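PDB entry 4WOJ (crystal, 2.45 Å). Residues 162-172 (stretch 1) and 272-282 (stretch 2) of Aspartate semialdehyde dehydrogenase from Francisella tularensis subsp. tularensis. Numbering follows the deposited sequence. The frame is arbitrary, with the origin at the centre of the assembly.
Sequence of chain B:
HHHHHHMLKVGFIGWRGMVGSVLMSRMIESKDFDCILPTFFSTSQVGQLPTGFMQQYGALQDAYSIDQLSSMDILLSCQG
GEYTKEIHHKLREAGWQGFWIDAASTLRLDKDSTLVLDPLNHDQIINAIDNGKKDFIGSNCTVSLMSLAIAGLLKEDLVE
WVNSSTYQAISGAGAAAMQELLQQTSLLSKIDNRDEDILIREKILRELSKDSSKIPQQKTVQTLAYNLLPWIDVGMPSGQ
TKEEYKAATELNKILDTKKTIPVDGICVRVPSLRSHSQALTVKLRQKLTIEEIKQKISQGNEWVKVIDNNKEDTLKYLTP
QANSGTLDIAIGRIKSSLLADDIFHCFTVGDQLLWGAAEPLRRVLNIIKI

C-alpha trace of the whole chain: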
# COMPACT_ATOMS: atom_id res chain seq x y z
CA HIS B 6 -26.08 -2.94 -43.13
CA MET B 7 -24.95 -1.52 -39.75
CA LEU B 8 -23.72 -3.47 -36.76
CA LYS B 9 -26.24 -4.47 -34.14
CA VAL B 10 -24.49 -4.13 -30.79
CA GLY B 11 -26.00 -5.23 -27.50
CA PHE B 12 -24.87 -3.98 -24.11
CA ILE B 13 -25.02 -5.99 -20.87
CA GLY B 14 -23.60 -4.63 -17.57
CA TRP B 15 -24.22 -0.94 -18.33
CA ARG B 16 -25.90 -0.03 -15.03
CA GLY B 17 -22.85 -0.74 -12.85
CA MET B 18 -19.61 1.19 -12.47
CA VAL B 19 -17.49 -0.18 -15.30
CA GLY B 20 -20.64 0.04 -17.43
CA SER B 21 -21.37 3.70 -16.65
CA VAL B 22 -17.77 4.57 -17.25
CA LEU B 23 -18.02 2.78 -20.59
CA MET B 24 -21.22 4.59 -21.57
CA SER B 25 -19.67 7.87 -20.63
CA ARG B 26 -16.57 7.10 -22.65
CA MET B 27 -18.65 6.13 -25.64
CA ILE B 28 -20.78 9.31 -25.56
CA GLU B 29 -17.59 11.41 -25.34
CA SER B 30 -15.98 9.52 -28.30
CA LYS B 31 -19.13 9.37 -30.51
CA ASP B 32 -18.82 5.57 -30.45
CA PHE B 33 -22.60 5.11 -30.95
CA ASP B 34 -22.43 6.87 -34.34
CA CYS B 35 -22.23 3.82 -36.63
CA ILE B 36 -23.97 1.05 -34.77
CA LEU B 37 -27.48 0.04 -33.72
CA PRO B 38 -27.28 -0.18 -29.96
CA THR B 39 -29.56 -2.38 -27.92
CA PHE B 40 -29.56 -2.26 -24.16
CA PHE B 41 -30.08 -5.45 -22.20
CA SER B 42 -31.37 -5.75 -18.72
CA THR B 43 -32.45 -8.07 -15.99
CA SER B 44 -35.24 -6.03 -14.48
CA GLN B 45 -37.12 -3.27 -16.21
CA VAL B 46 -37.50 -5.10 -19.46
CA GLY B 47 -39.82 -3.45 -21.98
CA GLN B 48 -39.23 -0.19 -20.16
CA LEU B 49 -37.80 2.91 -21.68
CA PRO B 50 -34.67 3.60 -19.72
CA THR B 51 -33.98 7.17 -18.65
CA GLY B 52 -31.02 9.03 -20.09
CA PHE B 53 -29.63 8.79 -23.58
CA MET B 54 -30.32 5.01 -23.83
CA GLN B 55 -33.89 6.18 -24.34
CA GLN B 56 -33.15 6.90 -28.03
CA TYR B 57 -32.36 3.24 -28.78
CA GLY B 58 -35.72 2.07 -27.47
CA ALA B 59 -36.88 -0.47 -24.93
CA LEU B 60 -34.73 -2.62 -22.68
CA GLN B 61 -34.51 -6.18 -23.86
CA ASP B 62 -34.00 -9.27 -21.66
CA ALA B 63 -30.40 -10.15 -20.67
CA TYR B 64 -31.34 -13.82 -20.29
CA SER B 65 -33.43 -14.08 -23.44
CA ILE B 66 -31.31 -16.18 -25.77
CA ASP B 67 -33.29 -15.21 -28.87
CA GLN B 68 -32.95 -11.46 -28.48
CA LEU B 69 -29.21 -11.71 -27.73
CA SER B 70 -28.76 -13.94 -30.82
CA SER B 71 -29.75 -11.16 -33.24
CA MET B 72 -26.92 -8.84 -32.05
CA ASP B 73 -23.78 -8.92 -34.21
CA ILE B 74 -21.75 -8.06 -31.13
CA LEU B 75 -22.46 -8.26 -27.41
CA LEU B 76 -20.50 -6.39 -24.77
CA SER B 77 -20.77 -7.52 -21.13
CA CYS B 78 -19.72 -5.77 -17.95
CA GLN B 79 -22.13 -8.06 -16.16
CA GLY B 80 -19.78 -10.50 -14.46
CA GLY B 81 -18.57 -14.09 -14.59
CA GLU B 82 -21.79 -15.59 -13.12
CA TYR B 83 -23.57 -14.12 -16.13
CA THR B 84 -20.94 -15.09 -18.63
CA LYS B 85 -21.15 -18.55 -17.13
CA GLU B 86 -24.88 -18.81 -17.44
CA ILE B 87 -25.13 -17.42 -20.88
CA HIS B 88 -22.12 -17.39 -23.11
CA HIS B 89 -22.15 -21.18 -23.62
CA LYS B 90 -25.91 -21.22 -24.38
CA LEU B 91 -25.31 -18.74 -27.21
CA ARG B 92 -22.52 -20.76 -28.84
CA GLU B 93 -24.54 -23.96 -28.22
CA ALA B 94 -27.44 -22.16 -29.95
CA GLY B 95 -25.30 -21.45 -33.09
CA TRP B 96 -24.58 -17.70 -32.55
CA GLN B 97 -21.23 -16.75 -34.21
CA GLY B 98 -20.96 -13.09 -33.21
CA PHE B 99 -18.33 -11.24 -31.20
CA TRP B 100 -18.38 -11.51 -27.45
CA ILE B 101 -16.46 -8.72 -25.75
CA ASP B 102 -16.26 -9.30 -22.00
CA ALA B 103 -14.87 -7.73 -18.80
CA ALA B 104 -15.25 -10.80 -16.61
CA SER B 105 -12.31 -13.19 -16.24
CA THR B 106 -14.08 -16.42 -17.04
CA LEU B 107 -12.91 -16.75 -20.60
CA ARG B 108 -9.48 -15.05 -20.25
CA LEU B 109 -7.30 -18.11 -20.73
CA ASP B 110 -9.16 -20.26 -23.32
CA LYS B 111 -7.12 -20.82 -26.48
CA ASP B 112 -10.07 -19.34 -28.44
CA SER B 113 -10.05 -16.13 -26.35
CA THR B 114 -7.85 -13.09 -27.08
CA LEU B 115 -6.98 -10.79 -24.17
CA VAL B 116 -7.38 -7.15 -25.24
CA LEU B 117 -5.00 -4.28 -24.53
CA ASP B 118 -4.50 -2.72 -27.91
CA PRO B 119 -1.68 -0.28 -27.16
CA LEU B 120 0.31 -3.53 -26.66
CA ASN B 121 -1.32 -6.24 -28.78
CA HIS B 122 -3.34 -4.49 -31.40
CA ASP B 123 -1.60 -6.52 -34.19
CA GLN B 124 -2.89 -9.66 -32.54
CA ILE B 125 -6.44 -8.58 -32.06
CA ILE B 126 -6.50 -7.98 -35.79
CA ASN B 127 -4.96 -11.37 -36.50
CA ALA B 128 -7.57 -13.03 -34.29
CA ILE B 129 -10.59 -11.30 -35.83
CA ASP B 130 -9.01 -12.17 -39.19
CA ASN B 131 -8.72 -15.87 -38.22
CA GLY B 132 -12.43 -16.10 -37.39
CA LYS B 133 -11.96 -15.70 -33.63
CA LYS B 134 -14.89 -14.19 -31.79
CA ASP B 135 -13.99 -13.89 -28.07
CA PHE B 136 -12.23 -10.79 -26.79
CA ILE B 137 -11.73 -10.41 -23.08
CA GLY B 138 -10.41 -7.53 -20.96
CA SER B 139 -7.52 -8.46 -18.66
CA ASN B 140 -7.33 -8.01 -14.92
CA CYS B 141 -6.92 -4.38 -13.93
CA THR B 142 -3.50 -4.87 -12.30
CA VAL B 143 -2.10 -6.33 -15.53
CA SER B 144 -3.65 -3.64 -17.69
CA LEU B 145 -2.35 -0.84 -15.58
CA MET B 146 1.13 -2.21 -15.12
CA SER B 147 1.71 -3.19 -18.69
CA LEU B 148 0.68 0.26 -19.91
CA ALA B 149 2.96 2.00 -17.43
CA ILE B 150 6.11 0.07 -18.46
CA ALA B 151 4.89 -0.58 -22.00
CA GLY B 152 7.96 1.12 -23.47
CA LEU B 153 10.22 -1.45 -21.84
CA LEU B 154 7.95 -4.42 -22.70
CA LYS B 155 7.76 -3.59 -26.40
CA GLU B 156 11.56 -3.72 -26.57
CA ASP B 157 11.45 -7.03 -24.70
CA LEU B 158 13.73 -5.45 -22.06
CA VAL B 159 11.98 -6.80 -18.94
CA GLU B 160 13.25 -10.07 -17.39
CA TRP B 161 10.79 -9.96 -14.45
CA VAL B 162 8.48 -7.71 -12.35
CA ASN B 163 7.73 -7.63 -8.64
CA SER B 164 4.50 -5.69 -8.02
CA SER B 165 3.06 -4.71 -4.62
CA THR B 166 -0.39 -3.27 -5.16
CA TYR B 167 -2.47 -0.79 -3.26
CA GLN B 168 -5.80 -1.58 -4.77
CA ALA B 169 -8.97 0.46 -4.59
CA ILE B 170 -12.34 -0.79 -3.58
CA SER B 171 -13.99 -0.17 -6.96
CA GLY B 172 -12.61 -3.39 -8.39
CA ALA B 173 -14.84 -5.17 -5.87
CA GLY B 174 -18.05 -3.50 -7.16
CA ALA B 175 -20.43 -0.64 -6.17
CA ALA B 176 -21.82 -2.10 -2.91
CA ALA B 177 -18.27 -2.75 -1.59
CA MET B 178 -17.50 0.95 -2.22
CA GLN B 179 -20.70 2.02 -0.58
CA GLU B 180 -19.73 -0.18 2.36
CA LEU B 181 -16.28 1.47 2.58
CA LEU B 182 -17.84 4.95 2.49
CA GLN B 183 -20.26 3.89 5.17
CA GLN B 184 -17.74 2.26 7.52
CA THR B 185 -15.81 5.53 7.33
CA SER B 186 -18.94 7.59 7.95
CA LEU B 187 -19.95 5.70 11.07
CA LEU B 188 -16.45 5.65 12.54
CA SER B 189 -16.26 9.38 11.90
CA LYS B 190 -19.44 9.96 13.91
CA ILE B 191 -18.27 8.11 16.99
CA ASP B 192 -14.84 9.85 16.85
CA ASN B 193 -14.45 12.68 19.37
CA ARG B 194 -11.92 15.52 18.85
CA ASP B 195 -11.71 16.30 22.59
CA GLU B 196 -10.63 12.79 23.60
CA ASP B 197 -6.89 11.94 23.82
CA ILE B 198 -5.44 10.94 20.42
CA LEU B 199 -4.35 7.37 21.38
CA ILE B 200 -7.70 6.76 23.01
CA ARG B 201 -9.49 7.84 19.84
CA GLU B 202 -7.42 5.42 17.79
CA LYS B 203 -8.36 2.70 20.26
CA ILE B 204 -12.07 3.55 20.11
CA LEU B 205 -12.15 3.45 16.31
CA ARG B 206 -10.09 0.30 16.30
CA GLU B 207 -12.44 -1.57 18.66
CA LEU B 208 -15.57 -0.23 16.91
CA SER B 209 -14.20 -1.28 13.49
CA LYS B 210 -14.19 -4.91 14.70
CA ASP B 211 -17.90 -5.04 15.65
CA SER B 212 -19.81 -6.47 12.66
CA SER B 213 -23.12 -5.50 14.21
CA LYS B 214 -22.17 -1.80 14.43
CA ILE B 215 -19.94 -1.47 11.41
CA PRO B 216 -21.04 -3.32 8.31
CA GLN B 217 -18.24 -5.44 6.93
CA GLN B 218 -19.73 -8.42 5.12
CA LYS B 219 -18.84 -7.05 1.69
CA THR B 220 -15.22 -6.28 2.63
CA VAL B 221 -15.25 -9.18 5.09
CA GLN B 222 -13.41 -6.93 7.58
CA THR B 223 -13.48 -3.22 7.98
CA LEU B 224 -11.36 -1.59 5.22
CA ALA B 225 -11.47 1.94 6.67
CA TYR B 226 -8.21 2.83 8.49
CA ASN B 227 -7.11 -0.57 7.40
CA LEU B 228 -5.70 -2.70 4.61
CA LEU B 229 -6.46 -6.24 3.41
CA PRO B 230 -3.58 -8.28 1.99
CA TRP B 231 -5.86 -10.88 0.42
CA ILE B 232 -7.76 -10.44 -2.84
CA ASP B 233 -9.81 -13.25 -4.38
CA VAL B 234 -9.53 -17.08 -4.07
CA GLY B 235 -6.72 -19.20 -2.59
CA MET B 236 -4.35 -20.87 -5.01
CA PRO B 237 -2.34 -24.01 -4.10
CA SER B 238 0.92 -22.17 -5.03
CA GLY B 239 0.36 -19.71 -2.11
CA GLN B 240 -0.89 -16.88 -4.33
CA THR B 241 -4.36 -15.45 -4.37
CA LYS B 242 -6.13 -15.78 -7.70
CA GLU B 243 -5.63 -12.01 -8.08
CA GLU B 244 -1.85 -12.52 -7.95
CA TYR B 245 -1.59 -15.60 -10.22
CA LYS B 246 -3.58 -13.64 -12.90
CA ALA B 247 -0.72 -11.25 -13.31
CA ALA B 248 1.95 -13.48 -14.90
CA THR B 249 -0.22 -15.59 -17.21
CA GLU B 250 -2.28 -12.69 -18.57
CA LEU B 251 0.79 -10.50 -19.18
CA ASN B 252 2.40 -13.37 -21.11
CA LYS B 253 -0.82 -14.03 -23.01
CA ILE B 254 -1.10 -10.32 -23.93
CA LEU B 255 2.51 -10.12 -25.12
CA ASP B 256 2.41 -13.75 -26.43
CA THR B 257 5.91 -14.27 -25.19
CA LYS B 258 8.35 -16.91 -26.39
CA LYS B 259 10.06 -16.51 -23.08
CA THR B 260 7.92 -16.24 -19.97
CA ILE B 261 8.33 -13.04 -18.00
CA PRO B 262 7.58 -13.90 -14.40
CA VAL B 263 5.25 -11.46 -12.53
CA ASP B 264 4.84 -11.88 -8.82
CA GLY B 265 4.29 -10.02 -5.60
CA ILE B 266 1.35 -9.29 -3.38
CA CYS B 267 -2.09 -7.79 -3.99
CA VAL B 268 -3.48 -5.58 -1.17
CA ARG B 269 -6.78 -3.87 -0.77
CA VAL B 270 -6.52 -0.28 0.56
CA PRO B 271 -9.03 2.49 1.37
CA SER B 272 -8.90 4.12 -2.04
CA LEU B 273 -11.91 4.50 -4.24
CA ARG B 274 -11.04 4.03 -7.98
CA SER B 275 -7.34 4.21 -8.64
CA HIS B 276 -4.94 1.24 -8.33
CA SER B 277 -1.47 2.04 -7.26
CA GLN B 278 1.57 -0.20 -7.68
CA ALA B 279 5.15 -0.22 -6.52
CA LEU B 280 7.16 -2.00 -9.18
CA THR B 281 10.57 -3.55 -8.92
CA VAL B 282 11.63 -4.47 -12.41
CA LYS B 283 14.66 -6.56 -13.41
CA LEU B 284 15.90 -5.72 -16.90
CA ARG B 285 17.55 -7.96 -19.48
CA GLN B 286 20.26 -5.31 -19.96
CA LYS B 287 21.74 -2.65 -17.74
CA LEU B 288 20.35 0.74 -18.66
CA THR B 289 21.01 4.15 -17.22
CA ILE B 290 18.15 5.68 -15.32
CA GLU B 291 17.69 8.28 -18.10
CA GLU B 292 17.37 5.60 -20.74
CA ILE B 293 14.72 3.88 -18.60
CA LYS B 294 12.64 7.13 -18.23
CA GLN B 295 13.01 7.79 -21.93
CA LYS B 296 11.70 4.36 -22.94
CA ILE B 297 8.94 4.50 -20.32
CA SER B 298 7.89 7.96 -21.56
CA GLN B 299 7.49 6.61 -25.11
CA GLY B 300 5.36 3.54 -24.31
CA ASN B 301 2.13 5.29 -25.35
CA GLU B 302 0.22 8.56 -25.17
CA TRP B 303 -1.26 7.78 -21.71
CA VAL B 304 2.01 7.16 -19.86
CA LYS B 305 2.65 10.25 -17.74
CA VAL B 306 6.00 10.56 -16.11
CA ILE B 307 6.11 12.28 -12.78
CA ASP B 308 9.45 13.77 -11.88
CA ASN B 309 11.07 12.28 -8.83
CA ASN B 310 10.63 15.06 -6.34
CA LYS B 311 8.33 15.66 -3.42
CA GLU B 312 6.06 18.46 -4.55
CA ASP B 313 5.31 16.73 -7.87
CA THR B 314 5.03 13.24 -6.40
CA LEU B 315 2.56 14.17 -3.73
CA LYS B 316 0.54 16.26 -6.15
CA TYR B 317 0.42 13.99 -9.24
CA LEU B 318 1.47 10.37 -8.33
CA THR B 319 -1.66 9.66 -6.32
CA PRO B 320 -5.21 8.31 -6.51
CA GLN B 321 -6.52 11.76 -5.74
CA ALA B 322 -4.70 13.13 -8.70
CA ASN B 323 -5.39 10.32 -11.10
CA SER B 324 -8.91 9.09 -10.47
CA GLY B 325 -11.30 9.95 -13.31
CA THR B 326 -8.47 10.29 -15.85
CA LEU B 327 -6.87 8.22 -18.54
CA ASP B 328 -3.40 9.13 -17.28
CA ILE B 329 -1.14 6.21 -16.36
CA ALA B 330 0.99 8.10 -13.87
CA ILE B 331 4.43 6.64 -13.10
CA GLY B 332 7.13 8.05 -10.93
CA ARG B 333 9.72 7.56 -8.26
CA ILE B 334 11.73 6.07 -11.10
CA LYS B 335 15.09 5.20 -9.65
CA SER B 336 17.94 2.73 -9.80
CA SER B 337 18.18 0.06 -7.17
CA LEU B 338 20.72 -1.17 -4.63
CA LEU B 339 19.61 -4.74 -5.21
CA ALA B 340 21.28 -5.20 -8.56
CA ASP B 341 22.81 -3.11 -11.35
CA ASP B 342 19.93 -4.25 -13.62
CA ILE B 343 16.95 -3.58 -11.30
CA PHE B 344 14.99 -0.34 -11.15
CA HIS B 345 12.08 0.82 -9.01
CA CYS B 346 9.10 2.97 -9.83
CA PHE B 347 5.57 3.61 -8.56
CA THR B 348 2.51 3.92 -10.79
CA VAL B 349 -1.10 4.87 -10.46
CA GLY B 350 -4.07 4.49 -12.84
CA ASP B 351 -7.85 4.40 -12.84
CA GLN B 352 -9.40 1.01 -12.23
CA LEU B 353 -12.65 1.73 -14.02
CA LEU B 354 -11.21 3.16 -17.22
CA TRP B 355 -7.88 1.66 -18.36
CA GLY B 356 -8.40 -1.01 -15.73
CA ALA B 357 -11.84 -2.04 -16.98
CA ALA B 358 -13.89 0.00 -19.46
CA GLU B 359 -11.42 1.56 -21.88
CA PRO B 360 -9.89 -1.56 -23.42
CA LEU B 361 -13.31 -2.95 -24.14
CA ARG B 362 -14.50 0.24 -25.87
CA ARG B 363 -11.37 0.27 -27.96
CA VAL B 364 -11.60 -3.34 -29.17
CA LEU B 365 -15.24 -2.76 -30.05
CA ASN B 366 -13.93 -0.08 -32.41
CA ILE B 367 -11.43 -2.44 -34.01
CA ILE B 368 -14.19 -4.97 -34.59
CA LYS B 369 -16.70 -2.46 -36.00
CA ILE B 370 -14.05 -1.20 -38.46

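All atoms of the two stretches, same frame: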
# COMPACT_ATOMS: atom_id res chain seq x y z
N VAL B 162 9.12 -8.80 -13.11
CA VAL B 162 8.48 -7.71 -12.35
C VAL B 162 7.92 -8.14 -10.99
O VAL B 162 7.04 -8.98 -10.93
CB VAL B 162 7.26 -7.14 -13.12
CG1 VAL B 162 6.72 -5.92 -12.42
CG2 VAL B 162 7.61 -6.84 -14.57
N ASN B 163 8.43 -7.56 -9.91
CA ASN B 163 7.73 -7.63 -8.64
C ASN B 163 6.77 -6.46 -8.56
O ASN B 163 7.21 -5.32 -8.75
CB ASN B 163 8.68 -7.53 -7.49
CG ASN B 163 8.01 -7.84 -6.17
OD1 ASN B 163 7.87 -9.00 -5.81
ND2 ASN B 163 7.64 -6.81 -5.41
N SER B 164 5.47 -6.74 -8.32
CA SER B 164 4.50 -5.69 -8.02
C SER B 164 3.86 -5.87 -6.65
O SER B 164 3.40 -6.95 -6.30
CB SER B 164 3.41 -5.64 -9.07
OG SER B 164 2.31 -4.81 -8.65
N SER B 165 3.84 -4.80 -5.87
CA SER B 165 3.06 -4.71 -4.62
C SER B 165 1.94 -3.69 -4.86
O SER B 165 2.22 -2.55 -5.13
CB SER B 165 3.92 -4.25 -3.45
OG SER B 165 5.03 -5.12 -3.20
N THR B 166 0.69 -4.10 -4.77
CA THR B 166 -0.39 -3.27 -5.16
C THR B 166 -1.11 -2.71 -3.95
O THR B 166 -0.98 -3.21 -2.83
CB THR B 166 -1.42 -3.98 -6.02
OG1 THR B 166 -2.27 -4.76 -5.18
CG2 THR B 166 -0.75 -4.85 -7.07
N TYR B 167 -1.78 -1.61 -4.23
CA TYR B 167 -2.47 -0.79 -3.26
C TYR B 167 -3.74 -0.55 -4.01
O TYR B 167 -3.85 0.41 -4.75
CB TYR B 167 -1.74 0.52 -3.04
CG TYR B 167 -0.29 0.49 -2.48
CD1 TYR B 167 0.79 0.00 -3.22
CD2 TYR B 167 -0.01 1.03 -1.23
CE1 TYR B 167 2.09 -0.00 -2.69
CE2 TYR B 167 1.27 1.04 -0.70
CZ TYR B 167 2.33 0.52 -1.43
OH TYR B 167 3.57 0.55 -0.84
N GLN B 168 -4.62 -1.53 -3.95
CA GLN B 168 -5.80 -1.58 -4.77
C GLN B 168 -7.07 -1.02 -4.18
O GLN B 168 -7.44 -1.30 -3.04
CB GLN B 168 -6.10 -3.02 -5.08
CG GLN B 168 -5.09 -3.55 -6.05
CD GLN B 168 -5.34 -4.99 -6.38
OE1 GLN B 168 -4.42 -5.82 -6.28
NE2 GLN B 168 -6.57 -5.29 -6.81
N ALA B 169 -7.77 -0.26 -5.00
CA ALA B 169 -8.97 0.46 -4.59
C ALA B 169 -10.21 -0.43 -4.60
O ALA B 169 -10.27 -1.50 -5.21
CB ALA B 169 -9.17 1.64 -5.50
N ILE B 170 -11.23 0.05 -3.90
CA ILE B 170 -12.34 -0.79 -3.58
C ILE B 170 -13.20 -0.98 -4.81
O ILE B 170 -13.91 -1.94 -4.89
CB ILE B 170 -13.11 -0.26 -2.37
CG1 ILE B 170 -14.12 -1.29 -1.87
CG2 ILE B 170 -13.83 1.07 -2.69
CD1 ILE B 170 -13.55 -2.64 -1.49
N SER B 171 -13.11 -0.09 -5.79
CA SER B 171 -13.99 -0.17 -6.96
C SER B 171 -13.93 -1.47 -7.69
O SER B 171 -14.92 -1.92 -8.23
CB SER B 171 -13.77 0.98 -7.93
OG SER B 171 -12.49 1.01 -8.46
N GLY B 172 -12.77 -2.10 -7.70
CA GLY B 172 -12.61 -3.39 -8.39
C GLY B 172 -13.50 -4.48 -7.81
O GLY B 172 -13.80 -5.48 -8.49
N SER B 272 -8.77 3.23 -0.91
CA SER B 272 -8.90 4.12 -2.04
C SER B 272 -10.20 3.78 -2.75
O SER B 272 -10.73 2.70 -2.60
CB SER B 272 -7.74 3.92 -3.01
OG SER B 272 -6.55 4.42 -2.47
N LEU B 273 -10.66 4.69 -3.57
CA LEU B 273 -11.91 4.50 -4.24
C LEU B 273 -11.82 3.95 -5.68
O LEU B 273 -12.51 2.98 -5.95
CB LEU B 273 -12.71 5.77 -4.16
CG LEU B 273 -13.17 6.17 -2.73
CD1 LEU B 273 -13.76 7.57 -2.71
CD2 LEU B 273 -14.16 5.19 -2.10
N ARG B 274 -11.05 4.54 -6.59
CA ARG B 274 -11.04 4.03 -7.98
C ARG B 274 -9.71 3.95 -8.70
O ARG B 274 -9.66 3.48 -9.82
CB ARG B 274 -12.04 4.76 -8.88
CG ARG B 274 -12.17 6.25 -8.66
CD ARG B 274 -13.07 6.88 -9.70
NE ARG B 274 -12.78 6.51 -11.07
CZ ARG B 274 -13.58 6.78 -12.11
NH1 ARG B 274 -14.75 7.42 -11.92
NH2 ARG B 274 -13.22 6.42 -13.35
N SER B 275 -8.63 4.31 -8.03
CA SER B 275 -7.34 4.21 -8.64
C SER B 275 -6.44 3.14 -8.00
O SER B 275 -6.32 3.09 -6.78
CB SER B 275 -6.68 5.56 -8.59
OG SER B 275 -7.11 6.31 -9.70
N HIS B 276 -5.88 2.25 -8.83
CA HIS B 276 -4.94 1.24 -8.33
C HIS B 276 -3.57 1.79 -8.39
O HIS B 276 -3.21 2.38 -9.40
CB HIS B 276 -4.98 -0.06 -9.11
CG HIS B 276 -6.24 -0.84 -8.89
ND1 HIS B 276 -7.16 -0.51 -7.93
CD2 HIS B 276 -6.72 -1.95 -9.50
CE1 HIS B 276 -8.16 -1.37 -7.95
NE2 HIS B 276 -7.92 -2.25 -8.90
N SER B 277 -2.84 1.66 -7.29
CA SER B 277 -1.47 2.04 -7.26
C SER B 277 -0.59 0.78 -7.15
O SER B 277 -1.03 -0.28 -6.72
CB SER B 277 -1.17 3.00 -6.14
OG SER B 277 -2.11 4.04 -6.08
N GLN B 278 0.65 0.93 -7.57
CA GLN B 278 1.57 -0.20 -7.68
C GLN B 278 2.99 0.29 -7.55
O GLN B 278 3.42 1.12 -8.34
CB GLN B 278 1.45 -0.87 -9.06
CG GLN B 278 0.26 -1.80 -9.19
CD GLN B 278 0.16 -2.53 -10.50
OE1 GLN B 278 -0.46 -2.07 -11.43
NE2 GLN B 278 0.71 -3.73 -10.54
N ALA B 279 3.71 -0.28 -6.60
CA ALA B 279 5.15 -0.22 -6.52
C ALA B 279 5.80 -1.38 -7.30
O ALA B 279 5.61 -2.55 -7.01
CB ALA B 279 5.59 -0.26 -5.07
N LEU B 280 6.60 -1.04 -8.29
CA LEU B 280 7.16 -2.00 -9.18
C LEU B 280 8.62 -2.08 -8.93
O LEU B 280 9.28 -1.07 -8.71
CB LEU B 280 6.90 -1.62 -10.63
CG LEU B 280 5.45 -1.51 -11.05
CD1 LEU B 280 5.44 -1.35 -12.55
CD2 LEU B 280 4.59 -2.69 -10.67
N THR B 281 9.13 -3.31 -8.92
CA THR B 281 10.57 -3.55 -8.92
C THR B 281 10.83 -4.42 -10.12
O THR B 281 10.33 -5.54 -10.21
CB THR B 281 11.02 -4.19 -7.62
OG1 THR B 281 10.62 -3.35 -6.52
CG2 THR B 281 12.52 -4.37 -7.58
N VAL B 282 11.53 -3.87 -11.09
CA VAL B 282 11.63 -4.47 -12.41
C VAL B 282 13.08 -4.84 -12.68
O VAL B 282 13.97 -3.96 -12.54
CB VAL B 282 11.18 -3.53 -13.52
CG1 VAL B 282 11.16 -4.25 -14.84
CG2 VAL B 282 9.78 -2.97 -13.23
O HOH W 1 8.02 -4.35 -6.04
O HOH W 2 -4.62 3.22 -4.80
O HOH W 3 -9.59 -4.66 -7.64

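What joins the two strands most firmly? They run antiparallel, and three pairs share two backbone hydrogen bonds each. Asn163 N to Thr281 O and Thr281 N to Asn163 O are both 2.8 Å; Ser165 N to Ala279 O and Ala279 N to Ser165 O are both 3.1 Å; Tyr167 N reaches Ser277 O at 2.9 Å, and Ser277 N reaches Tyr167 O at 3.0 Å.

Do side chains and water add to this ladder? Gln278 NE2 donates to Ser164 OG at 2.7 Å; CB of Gln278 lies on the sheet face shared with Ser164, and the amide end of the side chain comes nearer to the other strand. One water accepts from Asn163 ND2 (2.6 Å) and donates to Thr281 OG1 (2.8 Å), bridging two polar side chains on the same face. Another donates to Tyr167 O (2.9 Å) and Ser275 O (2.6 Å).

How does the contact continue past the paired strands? Ile170 N donates to Ser272 O at 3.0 Å. Ala169 points its small methyl toward stretch 2, with CB 3.4 Å from Ser275 O, a close fit against backbone. Gln168 CG lies over the His276 ring face, 4.0 Å from its centroid.

What packs on the sheet faces? Val162 CG1 meets Leu280 CD2 at 4.2 Å on one; on the other, the Tyr167 ring edge, at CE1, meets Ala279 CB at 4.2 Å. Together the stretches bury 877 Å².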